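PDB 4ECO: uncharacterized protein from Bacteroides eggerthii DSM 20697, which is of unknown function but, as a leucine-rich repeat protein, probably works by binding other proteins along its curved solenoid. Local coordinates for residues Ile602-Ser605 and Tyr606-Pro609; Leu262-Leu265 and Pro266-Leu269; Ile493-Phe497 and Asn498-Lys502; Lys127-Ser130 and Ala131-Asp135. One frame throughout, in Å; residues are numbered along the deposited sequence.

Contact 1: residues Ile602-Ser605 and Tyr606-Pro609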
loop_
_atom_site.group_PDB
_atom_site.type_symbol
_atom_site.label_atom_id
_atom_site.label_comp_id
_atom_site.label_asym_id
_atom_site.label_seq_id
_atom_site.Cartn_x
_atom_site.Cartn_y
_atom_site.Cartn_z
ATOM N N ILE A 602 -11.923 39.566 22.763
ATOM C CA ILE A 602 -11.525 39.742 21.363
ATOM C C ILE A 602 -12.530 40.645 20.603
ATOM O O ILE A 602 -13.748 40.552 20.801
ATOM C CB ILE A 602 -11.381 38.332 20.702
ATOM C CG1 ILE A 602 -10.598 38.359 19.374
ATOM C CG2 ILE A 602 -12.706 37.548 20.620
ATOM C CD1 ILE A 602 -9.985 36.981 18.961
ATOM N N ASP A 603 -11.982 41.534 19.747
ATOM C CA ASP A 603 -12.700 42.476 18.888
ATOM C C ASP A 603 -12.697 41.948 17.446
ATOM O O ASP A 603 -11.651 41.927 16.791
ATOM C CB ASP A 603 -12.036 43.865 18.979
ATOM C CG ASP A 603 -12.807 45.006 18.326
ATOM O OD1 ASP A 603 -13.594 44.736 17.400
ATOM O OD2 ASP A 603 -12.596 46.181 18.730
ATOM N N LEU A 604 -13.864 41.540 16.948
ATOM C CA LEU A 604 -14.011 40.981 15.600
ATOM C C LEU A 604 -14.708 41.969 14.632
ATOM O O LEU A 604 -15.330 41.547 13.642
ATOM C CB LEU A 604 -14.794 39.659 15.673
ATOM C CG LEU A 604 -14.190 38.530 16.496
ATOM C CD1 LEU A 604 -15.030 37.288 16.392
ATOM C CD2 LEU A 604 -12.812 38.183 16.028
ATOM N N SER A 605 -14.569 43.283 14.905
ATOM C CA SER A 605 -15.183 44.367 14.128
ATOM C C SER A 605 -14.920 44.286 12.644
ATOM O O SER A 605 -15.848 44.500 11.865
ATOM C CB SER A 605 -14.677 45.717 14.600
ATOM O OG SER A 605 -15.158 45.983 15.903
ATOM N N TYR A 606 -13.664 43.987 12.261
ATOM C CA TYR A 606 -13.202 43.962 10.878
ATOM C C TYR A 606 -13.620 42.711 10.134
ATOM O O TYR A 606 -13.777 42.760 8.905
ATOM C CB TYR A 606 -11.661 44.086 10.820
ATOM C CG TYR A 606 -11.072 45.401 11.302
ATOM C CD1 TYR A 606 -11.823 46.575 11.293
ATOM C CD2 TYR A 606 -9.732 45.491 11.664
ATOM C CE1 TYR A 606 -11.272 47.790 11.704
ATOM C CE2 TYR A 606 -9.163 46.708 12.047
ATOM C CZ TYR A 606 -9.937 47.854 12.069
ATOM O OH TYR A 606 -9.371 49.039 12.488
ATOM N N VAL A 607 -13.785 41.597 10.853
ATOM C CA VAL A 607 -14.129 40.318 10.221
ATOM C C VAL A 607 -15.661 40.144 10.148
ATOM O O VAL A 607 -16.127 39.295 9.389
ATOM C CB VAL A 607 -13.443 39.104 10.910
ATOM C CG1 VAL A 607 -11.924 39.241 10.856
ATOM C CG2 VAL A 607 -13.917 38.912 12.343
ATOM N N CYS A 608 -16.434 40.963 10.900
ATOM C CA CYS A 608 -17.885 40.870 10.953
ATOM C C CYS A 608 -18.526 40.929 9.541
ATOM O O CYS A 608 -19.240 39.989 9.202
ATOM C CB CYS A 608 -18.460 41.943 11.864
ATOM S SG CYS A 608 -20.258 41.860 12.042
ATOM N N PRO A 609 -18.301 41.956 8.675
ATOM C CA PRO A 609 -18.964 41.942 7.356
ATOM C C PRO A 609 -18.611 40.715 6.525
ATOM O O PRO A 609 -19.405 40.320 5.683
ATOM C CB PRO A 609 -18.464 43.218 6.686
ATOM C CG PRO A 609 -17.309 43.661 7.472
ATOM C CD PRO A 609 -17.538 43.212 8.859
HETATM O O HOH W 1 -11.642 42.698 14.010
#

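Contact 2: residues Leu262-Leu265 and Pro266-Leu269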
loop_
_atom_site.group_PDB
_atom_site.type_symbol
_atom_site.label_atom_id
_atom_site.label_comp_id
_atom_site.label_asym_id
_atom_site.label_seq_id
_atom_site.Cartn_x
_atom_site.Cartn_y
_atom_site.Cartn_z
ATOM N N LEU A 262 -5.254 -24.326 2.029
ATOM C CA LEU A 262 -3.849 -24.542 1.722
ATOM C C LEU A 262 -3.068 -24.656 3.026
ATOM O O LEU A 262 -3.284 -23.848 3.926
ATOM C CB LEU A 262 -3.260 -23.404 0.847
ATOM C CG LEU A 262 -3.756 -23.228 -0.580
ATOM C CD1 LEU A 262 -3.017 -22.131 -1.261
ATOM C CD2 LEU A 262 -3.601 -24.484 -1.412
ATOM N N THR A 263 -2.174 -25.650 3.139
ATOM C CA THR A 263 -1.316 -25.827 4.314
ATOM C C THR A 263 0.121 -25.620 3.880
ATOM O O THR A 263 1.026 -25.543 4.718
ATOM C CB THR A 263 -1.535 -27.173 5.011
ATOM O OG1 THR A 263 -1.506 -28.251 4.065
ATOM C CG2 THR A 263 -2.808 -27.206 5.816
ATOM N N LYS A 264 0.320 -25.501 2.553
ATOM C CA LYS A 264 1.592 -25.243 1.867
ATOM C C LYS A 264 1.285 -24.660 0.512
ATOM O O LYS A 264 0.148 -24.754 0.056
ATOM C CB LYS A 264 2.456 -26.528 1.746
ATOM C CG LYS A 264 1.964 -27.534 0.701
ATOM C CD LYS A 264 2.885 -28.713 0.523
ATOM C CE LYS A 264 2.635 -29.355 -0.809
ATOM N NZ LYS A 264 3.227 -30.712 -0.878
ATOM N N LEU A 265 2.274 -24.057 -0.145
ATOM C CA LEU A 265 2.070 -23.517 -1.500
ATOM C C LEU A 265 2.103 -24.654 -2.496
ATOM O O LEU A 265 2.886 -25.592 -2.281
ATOM C CB LEU A 265 3.117 -22.443 -1.878
ATOM C CG LEU A 265 3.110 -21.148 -1.070
ATOM C CD1 LEU A 265 4.214 -20.229 -1.532
ATOM C CD2 LEU A 265 1.776 -20.425 -1.183
ATOM N N PRO A 266 1.276 -24.613 -3.582
ATOM C CA PRO A 266 1.336 -25.691 -4.594
ATOM C C PRO A 266 2.756 -25.776 -5.166
ATOM O O PRO A 266 3.445 -24.767 -5.337
ATOM C CB PRO A 266 0.273 -25.299 -5.633
ATOM C CG PRO A 266 -0.041 -23.913 -5.385
ATOM C CD PRO A 266 0.304 -23.569 -3.962
ATOM N N THR A 267 3.216 -26.990 -5.373
ATOM C CA THR A 267 4.594 -27.302 -5.761
ATOM C C THR A 267 4.950 -26.952 -7.218
ATOM O O THR A 267 6.143 -26.953 -7.566
ATOM C CB THR A 267 4.853 -28.789 -5.530
ATOM O OG1 THR A 267 3.934 -29.537 -6.327
ATOM C CG2 THR A 267 4.711 -29.176 -4.056
ATOM N N PHE A 268 3.948 -26.646 -8.052
ATOM C CA PHE A 268 4.193 -26.356 -9.465
ATOM C C PHE A 268 4.898 -25.009 -9.633
ATOM O O PHE A 268 5.550 -24.792 -10.662
ATOM C CB PHE A 268 2.880 -26.396 -10.272
ATOM C CG PHE A 268 2.026 -25.156 -10.228
ATOM C CD1 PHE A 268 1.059 -24.996 -9.246
ATOM C CD2 PHE A 268 2.171 -24.157 -11.187
ATOM C CE1 PHE A 268 0.263 -23.848 -9.210
ATOM C CE2 PHE A 268 1.392 -22.999 -11.143
ATOM C CZ PHE A 268 0.438 -22.855 -10.160
ATOM N N LEU A 269 4.733 -24.099 -8.639
ATOM C CA LEU A 269 5.290 -22.746 -8.680
ATOM C C LEU A 269 6.802 -22.790 -8.809
ATOM O O LEU A 269 7.310 -22.171 -9.739
ATOM C CB LEU A 269 4.879 -21.934 -7.449
ATOM C CG LEU A 269 3.375 -21.701 -7.250
ATOM C CD1 LEU A 269 3.082 -21.257 -5.839
ATOM C CD2 LEU A 269 2.827 -20.715 -8.232
#

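Contact 3: residues Ile493-Phe497 and Asn498-Lys502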
loop_
_atom_site.group_PDB
_atom_site.type_symbol
_atom_site.label_atom_id
_atom_site.label_comp_id
_atom_site.label_asym_id
_atom_site.label_seq_id
_atom_site.Cartn_x
_atom_site.Cartn_y
_atom_site.Cartn_z
ATOM N N ILE A 493 5.469 21.120 9.515
ATOM C CA ILE A 493 5.924 20.527 10.763
ATOM C C ILE A 493 4.709 20.166 11.634
ATOM O O ILE A 493 3.985 21.055 12.078
ATOM C CB ILE A 493 6.917 21.440 11.526
ATOM C CG1 ILE A 493 8.019 22.041 10.589
ATOM C CG2 ILE A 493 7.531 20.678 12.701
ATOM C CD1 ILE A 493 8.981 23.032 11.268
ATOM N N ASP A 494 4.488 18.852 11.862
ATOM C CA ASP A 494 3.433 18.332 12.728
ATOM C C ASP A 494 4.052 17.868 14.019
ATOM O O ASP A 494 4.867 16.943 14.025
ATOM C CB ASP A 494 2.654 17.204 12.065
ATOM C CG ASP A 494 1.224 17.068 12.553
ATOM O OD1 ASP A 494 0.941 17.504 13.685
ATOM O OD2 ASP A 494 0.396 16.490 11.815
ATOM N N LEU A 495 3.735 18.577 15.108
ATOM C CA LEU A 495 4.263 18.289 16.439
ATOM C C LEU A 495 3.140 18.079 17.457
ATOM O O LEU A 495 3.394 18.140 18.669
ATOM C CB LEU A 495 5.203 19.426 16.894
ATOM C CG LEU A 495 6.563 19.476 16.199
ATOM C CD1 LEU A 495 7.146 20.850 16.264
ATOM C CD2 LEU A 495 7.508 18.399 16.743
ATOM N N ARG A 496 1.918 17.769 16.976
ATOM C CA ARG A 496 0.785 17.505 17.861
ATOM C C ARG A 496 1.084 16.367 18.820
ATOM O O ARG A 496 1.899 15.480 18.514
ATOM C CB ARG A 496 -0.486 17.144 17.072
ATOM C CG ARG A 496 -1.156 18.239 16.242
ATOM C CD ARG A 496 -2.191 17.602 15.339
ATOM N NE ARG A 496 -1.548 16.602 14.474
ATOM C CZ ARG A 496 -2.141 15.535 13.954
ATOM N NH1 ARG A 496 -3.427 15.308 14.172
ATOM N NH2 ARG A 496 -1.457 14.700 13.192
ATOM N N PHE A 497 0.399 16.365 19.963
ATOM C CA PHE A 497 0.476 15.299 20.957
ATOM C C PHE A 497 1.884 15.011 21.373
ATOM O O PHE A 497 2.397 13.909 21.158
ATOM C CB PHE A 497 -0.187 14.001 20.462
ATOM C CG PHE A 497 -1.637 14.215 20.156
ATOM C CD1 PHE A 497 -2.580 14.237 21.174
ATOM C CD2 PHE A 497 -2.057 14.455 18.854
ATOM C CE1 PHE A 497 -3.920 14.479 20.898
ATOM C CE2 PHE A 497 -3.401 14.697 18.571
ATOM C CZ PHE A 497 -4.324 14.714 19.596
ATOM N N ASN A 498 2.493 16.011 21.991
ATOM C CA ASN A 498 3.800 15.928 22.614
ATOM C C ASN A 498 3.657 16.625 23.960
ATOM O O ASN A 498 2.524 16.836 24.423
ATOM C CB ASN A 498 4.903 16.513 21.715
ATOM C CG ASN A 498 5.480 15.520 20.753
ATOM O OD1 ASN A 498 6.391 14.781 21.082
ATOM N ND2 ASN A 498 4.983 15.490 19.539
ATOM N N LYS A 499 4.768 16.963 24.607
ATOM C CA LYS A 499 4.706 17.626 25.889
ATOM C C LYS A 499 5.603 18.856 25.815
ATOM O O LYS A 499 6.287 19.188 26.787
ATOM C CB LYS A 499 5.097 16.631 26.999
ATOM C CG LYS A 499 4.014 15.593 27.300
ATOM C CD LYS A 499 4.538 14.463 28.135
ATOM C CE LYS A 499 3.450 13.487 28.521
ATOM N NZ LYS A 499 3.989 12.348 29.329
ATOM N N LEU A 500 5.578 19.542 24.639
ATOM C CA LEU A 500 6.413 20.695 24.323
ATOM C C LEU A 500 6.054 21.932 25.121
ATOM O O LEU A 500 4.896 22.327 25.164
ATOM C CB LEU A 500 6.331 21.036 22.825
ATOM C CG LEU A 500 6.984 20.062 21.834
ATOM C CD1 LEU A 500 6.535 20.350 20.421
ATOM C CD2 LEU A 500 8.498 20.149 21.889
ATOM N N THR A 501 7.074 22.575 25.704
ATOM C CA THR A 501 6.971 23.843 26.463
ATOM C C THR A 501 7.790 24.930 25.806
ATOM O O THR A 501 7.538 26.121 26.057
ATOM C CB THR A 501 7.424 23.689 27.916
ATOM O OG1 THR A 501 8.689 23.032 27.928
ATOM C CG2 THR A 501 6.418 22.923 28.780
ATOM N N LYS A 502 8.765 24.533 24.950
ATOM C CA LYS A 502 9.658 25.478 24.289
ATOM C C LYS A 502 10.095 25.068 22.910
ATOM O O LYS A 502 10.310 23.893 22.627
ATOM C CB LYS A 502 10.942 25.678 25.121
ATOM C CG LYS A 502 11.092 27.050 25.754
ATOM C CD LYS A 502 12.128 27.028 26.893
ATOM C CE LYS A 502 11.663 26.291 28.143
ATOM N NZ LYS A 502 12.720 26.232 29.191
#

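Contact 4: residues Lys127-Ser130 and Ala131-Asp135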
loop_
_atom_site.group_PDB
_atom_site.type_symbol
_atom_site.label_atom_id
_atom_site.label_comp_id
_atom_site.label_asym_id
_atom_site.label_seq_id
_atom_site.Cartn_x
_atom_site.Cartn_y
_atom_site.Cartn_z
ATOM N N LYS A 127 -10.519 -4.865 -20.862
ATOM C CA LYS A 127 -9.962 -3.656 -20.220
ATOM C C LYS A 127 -8.965 -4.037 -19.110
ATOM O O LYS A 127 -8.303 -3.153 -18.543
ATOM C CB LYS A 127 -11.071 -2.749 -19.640
ATOM C CG LYS A 127 -12.129 -2.226 -20.628
ATOM C CD LYS A 127 -11.578 -1.258 -21.683
ATOM C CE LYS A 127 -12.684 -0.592 -22.499
ATOM N NZ LYS A 127 -13.448 0.441 -21.729
ATOM N N GLY A 128 -8.852 -5.347 -18.841
ATOM C CA GLY A 128 -7.949 -5.896 -17.839
ATOM C C GLY A 128 -6.934 -6.853 -18.428
ATOM O O GLY A 128 -6.310 -6.558 -19.457
ATOM N N ILE A 129 -6.747 -8.001 -17.756
ATOM C CA ILE A 129 -5.824 -9.044 -18.186
ATOM C C ILE A 129 -6.489 -9.731 -19.389
ATOM O O ILE A 129 -7.559 -10.348 -19.284
ATOM C CB ILE A 129 -5.421 -10.003 -17.032
ATOM C CG1 ILE A 129 -4.588 -9.263 -15.985
ATOM C CG2 ILE A 129 -4.626 -11.175 -17.549
ATOM C CD1 ILE A 129 -4.707 -9.811 -14.549
ATOM N N SER A 130 -5.886 -9.522 -20.553
ATOM C CA SER A 130 -6.384 -10.033 -21.823
ATOM C C SER A 130 -5.259 -10.585 -22.666
ATOM O O SER A 130 -4.120 -10.122 -22.584
ATOM C CB SER A 130 -7.111 -8.931 -22.585
ATOM O OG SER A 130 -6.417 -7.692 -22.545
ATOM N N ALA A 131 -5.585 -11.595 -23.473
ATOM C CA ALA A 131 -4.642 -12.170 -24.420
ATOM C C ALA A 131 -4.238 -11.112 -25.451
ATOM O O ALA A 131 -5.082 -10.345 -25.934
ATOM C CB ALA A 131 -5.254 -13.380 -25.102
ATOM N N ASN A 132 -2.923 -11.025 -25.706
ATOM C CA ASN A 132 -2.288 -10.121 -26.652
ATOM C C ASN A 132 -2.570 -8.623 -26.274
ATOM O O ASN A 132 -2.856 -7.786 -27.150
ATOM C CB ASN A 132 -2.756 -10.452 -28.084
ATOM C CG ASN A 132 -1.779 -10.088 -29.144
ATOM O OD1 ASN A 132 -2.033 -9.203 -29.964
ATOM N ND2 ASN A 132 -0.634 -10.754 -29.134
HETATM N N MSE A 133 -2.460 -8.291 -24.965
HETATM C CA MSE A 133 -2.641 -6.911 -24.462
HETATM C C MSE A 133 -1.324 -6.137 -24.580
HETATM O O MSE A 133 -0.271 -6.773 -24.701
HETATM C CB MSE A 133 -3.135 -6.906 -22.992
HETATM C CG MSE A 133 -2.136 -7.538 -22.012
HETATM SE SE MSE A 133 -2.813 -7.634 -20.239
HETATM C CE MSE A 133 -1.648 -8.925 -19.533
ATOM N N SER A 134 -1.370 -4.788 -24.501
ATOM C CA SER A 134 -0.165 -3.946 -24.535
ATOM C C SER A 134 0.638 -4.101 -23.240
ATOM O O SER A 134 0.039 -4.290 -22.172
ATOM C CB SER A 134 -0.534 -2.476 -24.740
ATOM O OG SER A 134 -1.194 -1.879 -23.633
ATOM N N ASP A 135 1.983 -3.988 -23.321
ATOM C CA ASP A 135 2.881 -4.056 -22.154
ATOM C C ASP A 135 2.459 -3.050 -21.075
ATOM O O ASP A 135 2.627 -3.307 -19.880
ATOM C CB ASP A 135 4.339 -3.791 -22.575
ATOM C CG ASP A 135 5.057 -4.960 -23.230
ATOM O OD1 ASP A 135 4.535 -6.100 -23.157
ATOM O OD2 ASP A 135 6.179 -4.748 -23.758
#

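Contact 1: residues Ile602-Ser605 and Tyr606-Pro609
The carbonyl of Leu-604 receives two backbone N-H groups from the turn that follows: Cys-608 N lies 3.0 Å and Val-607 N 3.2 Å from Leu-604 O, both weak bonds with bent angles. They close the chain round as it passes from strand 601-603 toward helix 608-612. Ahead of them is an Asx turn, in which Asp-603 OD1 accepts from Ser-605 N at 3.0 Å, the N-H arriving almost in line with the C-O bond. An aspartate suits this place because its short carboxylate reaches a backbone N just two residues on. A water spans the opening, donating to Asp-603 O and accepting from Tyr-606 N at 3.0 Å. The apolar part is small: Val-607 CG2 packs against Leu-604 CB at 3.5 Å, the two side chains crossing at a slant. CG2 gets there because it sits between the backbone N and the carbonyl carbon (chi1 -60° places CG1 beside the N). Beyond the turn, Leu-604 also lies on Ile-626 of strand 625-627, which runs parallel to strand 601-603, while Val-607 packs on Tyr-616 and the disulfide from Cys-608 to Cys-629 ties helix 608-612 to the C-terminal end.

Contact 2: residues Leu262-Leu265 and Pro266-Leu269
Leu-265 lays its CB beside the ring of Pro-266, CD of the proline lying 3.7 Å from it, and the same CB meets CD1 of Leu-269 at 4.1 Å. The spacing of Leu-262, Leu-265, Pro-266 and Leu-269 is the Leu-x-x-Leu-Pro-x-x-Leu run of leucine-rich repeats, here in the loop leading from strand 253-257 to strand 277-279. No hydrogen bond joins the two halves, so the side chains and the stiff proline carry the contact. Proline suits the site, having no N-H to satisfy. A type I turn runs from Pro-266 to Leu-269, with Thr-267 and Phe-268 at its two central positions. That turn brings Leu-269 back toward Leu-265, and both leucines then rest on helix 288-300, on Leu-298 and Leu-291 respectively. Phe-268 touches Val-254 and meets the ring of Trp-245, with Leu-269 CG over one face of its own ring near the rim. On the more exposed flank Lys-264 passes Thr-267. Its CG stands between the backbone N and the carbonyl carbon (chi1 74°), and the chain runs out extended, so that its last carbon and the ammonium group pass obliquely by the threonine methyl. Lysine is apt at such a margin, being greasy along its length and charged at its end: CE lies 3.9 Å from Thr-267 CG2, and NZ 3.8 Å from that same methyl carbon.

Contact 3: residues Ile493-Phe497 and Asn498-Lys502
Asn-498 turns its amide back over the chain that precedes it, and ND2 donates to Leu-495 O at 3.2 Å with an N-H...O angle of 153°. The donor stands above the carbonyl plane, well away from a lone pair, while the oxygen lies slightly tilted from the amide plane. Arg-496 O takes a second, weak bond from ND2. With CG beside the backbone N (chi1 -87°), the amide can also reach the preceding repeat, where OD1 accepts from Leu-469 N and ND2 donates to Leu-464 O. This is the inward-facing asparagine of the leucine-rich repeat consensus. The leucines on either side of it in sequence meet, Leu-500 CD1 resting 3.9 Å from Leu-495 CB; branched aliphatic chains suit this interior. Asp-494 and Arg-496 form a salt bridge, with NE 2.8 Å from OD1 on its syn lone pair and close to the guanidinium plane, and NH2 making a weaker bond to OD2. With a leucine in place of Asn-498, Leu-464 O and Leu-469 N of the preceding repeat would probably be left without their amide partner. An amide succeeds here because it both donates and accepts without charge, serving backbone groups of two successive repeats.

Contact 4: residues Lys127-Ser130 and Ala131-Asp135
Met-133, present as selenomethionine, folds its side chain back over the backbone of Ser-130: CG lies 3.3 Å from Ser-130 O, and the selenium 3.6 Å from Ser-130 N. The chain takes this course because CG stands between the backbone N and the carbonyl carbon (chi1 63°) and is extended beyond, so that CE arrives 4.2 Å from CG2 of Ile-129. A long, flexible, apolar side chain suits such a path along a peptide. The serine hydroxyl joins in: Ser-130 OG sits 3.4 Å from Met-133 CB and donates to Gly-128 O at 3.3 Å, approaching from above that carbonyl's plane. Behind these contacts is a type II turn from Ser-130 to Met-133, closed by a weak bond from Met-133 N to Ser-130 O. Asn-132 takes its third position with a positive phi of 60°, which asparagine tolerates better than most residues, and Glu-108 accepts from its N-H. Farther out, Ile-129 and Met-133 both reach Gln-210 of strand 210-214, and Ser-134, as N-cap, bonds through OG to Gln-137 N to start helix 135-142. An alanine in place of Ser-130 is likely to deprive Gly-128 O of its hydroxyl donor and Met-133 CB of its contact with OG. The chemistry is thus divided: the weak closing bond belongs to the backbone, the hydroxyl serves the carbonyl of Gly-128, and the apolar chain of Met-133 lies against the Ser-130 peptide.

From the N terminus the chain meets contact 4 first, then contacts 2, 3 and 1. Each joins neighbouring residues of one short stretch and ends before the next begins, so none nests in or crosses another. Contact 4 shapes the loop between strand 109-111 and helix 135-142, and contact 2 the loop from strand 253-257 to strand 277-279; their centres are 27 Å apart. Contact 3 follows strand 492-494 on the opposite side of the chain's centre, about 50 Å from contact 2 between centres. Contact 1, where strand 601-603 gives way to helix 608-612, lies 30 Å from contact 3, centre to centre, toward the C-terminal end. No two of them touch; they are spread along the solenoid and linked through its successive repeats.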